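Local atomic coordinates of probable copper-exporting P-type ATPase A (Archaeoglobus fulgidus, PDB entry 3FRY), a protein that probably exports copper ions across the cell membrane at the expense of ATP, and is represented here by its C-terminal metal-binding domain. Residues A57-A61 / G62-K66. Numbering follows the deposited sequence.
Sequences AVEAA and GYQAK
A local Schellman motif joins the C-terminal end of helix 51-60 to strand 64-67, the last helix-to-strand turn of this heavy-metal-associated domain. Tyr63 N donates to Val58 O at 3.1 Å, and Gly62 N lies above the carbonyl plane of Glu59, bonding to its O at 2.8 Å. Gly62 has a positive phi of 108°, where a side chain would collide with Ala61 O. Just past the turn, the chain draws the Tyr63 carbonyl back onto the helix, and Glu59 CA makes a nearly straight C-H...O contact with Tyr63 O. Glu59 CB and CG rest beside the same oxygen, and the extended side chain runs alongside Gln64, pointing the same way. An alanine at Glu59 would keep the CA and CB contacts with Tyr63 O, but without the rest of the chain the Gln64 side chain would probably lose its neighbour and be freer to turn. On the buried side, Val58 packs on Ala65, whose strand continues an antiparallel sheet with the second subunit, consistent with a domain-swapped dimer; Leu11 of that subunit covers both residues. Val58 CG1, anti to the backbone N (chi1 177°), reaches Tyr63 CB at 3.9 Å, while the tyrosine ring brings CE1 to 3.3 Å from Ala61 O.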
ATOM      1  N   ALA A  57     -16.776  10.192   7.872  1.00 22.68           N
ATOM      2  CA  ALA A  57     -15.709  11.157   8.126  1.00 19.04           C
ATOM      3  C   ALA A  57     -14.467  10.742   7.335  1.00 17.75           C
ATOM      4  O   ALA A  57     -13.748  11.585   6.804  1.00 18.06           O
ATOM      5  CB  ALA A  57     -15.392  11.217   9.615  1.00 19.23           C
ATOM      6  N   VAL A  58     -14.213   9.441   7.257  1.00 17.08           N
ATOM      7  CA  VAL A  58     -13.058   8.967   6.503  1.00 18.87           C
ATOM      8  C   VAL A  58     -13.271   9.228   5.013  1.00 20.59           C
ATOM      9  O   VAL A  58     -12.345   9.613   4.298  1.00 19.95           O
ATOM     10  CB  VAL A  58     -12.816   7.455   6.719  1.00 19.17           C
ATOM     11  CG1 VAL A  58     -11.653   6.993   5.854  1.00 15.73           C
ATOM     12  CG2 VAL A  58     -12.512   7.178   8.198  1.00 17.98           C
ATOM     13  N   GLU A  59     -14.496   9.018   4.544  1.00 21.70           N
ATOM     14  CA  GLU A  59     -14.805   9.252   3.135  1.00 24.43           C
ATOM     15  C   GLU A  59     -14.660  10.738   2.811  1.00 24.27           C
ATOM     16  O   GLU A  59     -14.102  11.101   1.780  1.00 24.27           O
ATOM     17  CB  GLU A  59     -16.224   8.778   2.818  1.00 27.07           C
ATOM     18  CG  GLU A  59     -16.478   7.323   3.190  1.00 31.62           C
ATOM     19  CD  GLU A  59     -17.875   6.852   2.819  1.00 35.94           C
ATOM     20  OE1 GLU A  59     -18.852   7.580   3.101  1.00 35.61           O
ATOM     21  OE2 GLU A  59     -17.997   5.746   2.253  1.00 39.38           O
ATOM     22  N   ALA A  60     -15.154  11.594   3.703  1.00 25.56           N
ATOM     23  CA  ALA A  60     -15.070  13.038   3.510  1.00 25.30           C
ATOM     24  C   ALA A  60     -13.615  13.510   3.467  1.00 26.21           C
ATOM     25  O   ALA A  60     -13.297  14.509   2.813  1.00 25.98           O
ATOM     26  CB  ALA A  60     -15.821  13.759   4.623  1.00 25.71           C
ATOM     27  N   ALA A  61     -12.735  12.800   4.171  1.00 24.94           N
ATOM     28  CA  ALA A  61     -11.316  13.152   4.181  1.00 24.55           C
ATOM     29  C   ALA A  61     -10.697  12.728   2.861  1.00 23.14           C
ATOM     30  O   ALA A  61      -9.542  13.045   2.575  1.00 24.98           O
ATOM     31  CB  ALA A  61     -10.596  12.462   5.342  1.00 25.58           C
ATOM     32  N   GLY A  62     -11.464  11.985   2.069  1.00 23.66           N
ATOM     33  CA  GLY A  62     -10.985  11.547   0.771  1.00 22.29           C
ATOM     34  C   GLY A  62     -10.641  10.074   0.614  1.00 22.15           C
ATOM     35  O   GLY A  62     -10.012   9.696  -0.373  1.00 20.63           O
ATOM     36  N   TYR A  63     -11.055   9.234   1.557  1.00 21.22           N
ATOM     37  CA  TYR A  63     -10.741   7.810   1.457  1.00 21.89           C
ATOM     38  C   TYR A  63     -11.963   6.922   1.626  1.00 22.96           C
ATOM     39  O   TYR A  63     -13.097   7.394   1.592  1.00 23.28           O
ATOM     40  CB  TYR A  63      -9.668   7.449   2.493  1.00 21.65           C
ATOM     41  CG  TYR A  63      -8.520   8.432   2.473  1.00 22.36           C
ATOM     42  CD1 TYR A  63      -8.536   9.561   3.292  1.00 17.71           C
ATOM     43  CD2 TYR A  63      -7.466   8.290   1.560  1.00 22.52           C
ATOM     44  CE1 TYR A  63      -7.542  10.530   3.203  1.00 20.34           C
ATOM     45  CE2 TYR A  63      -6.459   9.263   1.460  1.00 20.84           C
ATOM     46  CZ  TYR A  63      -6.508  10.382   2.289  1.00 21.74           C
ATOM     47  OH  TYR A  63      -5.538  11.366   2.195  1.00 19.85           O
ATOM     48  N   GLN A  64     -11.732   5.627   1.785  1.00 25.20           N
ATOM     49  CA  GLN A  64     -12.829   4.696   1.977  1.00 25.84           C
ATOM     50  C   GLN A  64     -12.576   3.872   3.222  1.00 25.48           C
ATOM     51  O   GLN A  64     -11.442   3.492   3.510  1.00 22.88           O
ATOM     52  CB  GLN A  64     -12.983   3.772   0.769  1.00 30.85           C
ATOM     53  CG  GLN A  64     -14.216   2.889   0.843  1.00 35.94           C
ATOM     54  CD  GLN A  64     -15.492   3.685   1.087  1.00 41.56           C
ATOM     55  OE1 GLN A  64     -15.688   4.266   2.162  1.00 40.97           O
ATOM     56  NE2 GLN A  64     -16.368   3.716   0.085  1.00 43.92           N
ATOM     57  N   ALA A  65     -13.642   3.616   3.971  1.00 23.86           N
ATOM     58  CA  ALA A  65     -13.548   2.834   5.191  1.00 25.23           C
ATOM     59  C   ALA A  65     -14.690   1.837   5.213  1.00 25.01           C
ATOM     60  O   ALA A  65     -15.795   2.131   4.757  1.00 25.55           O
ATOM     61  CB  ALA A  65     -13.617   3.742   6.416  1.00 24.23           C
ATOM     62  N   LYS A  66     -14.415   0.663   5.757  1.00 24.79           N
ATOM     63  CA  LYS A  66     -15.407  -0.391   5.837  1.00 26.14           C
ATOM     64  C   LYS A  66     -15.230  -1.095   7.171  1.00 23.17           C
ATOM     65  O   LYS A  66     -14.105  -1.311   7.611  1.00 21.03           O
ATOM     66  CB  LYS A  66     -15.181  -1.376   4.691  1.00 29.92           C
ATOM     67  CG  LYS A  66     -16.347  -2.289   4.369  1.00 37.31           C
ATOM     68  CD  LYS A  66     -16.085  -3.034   3.052  1.00 40.23           C
ATOM     69  CE  LYS A  66     -15.879  -2.058   1.891  1.00 39.93           C
ATOM     70  NZ  LYS A  66     -15.511  -2.735   0.615  1.00 41.50           N
TER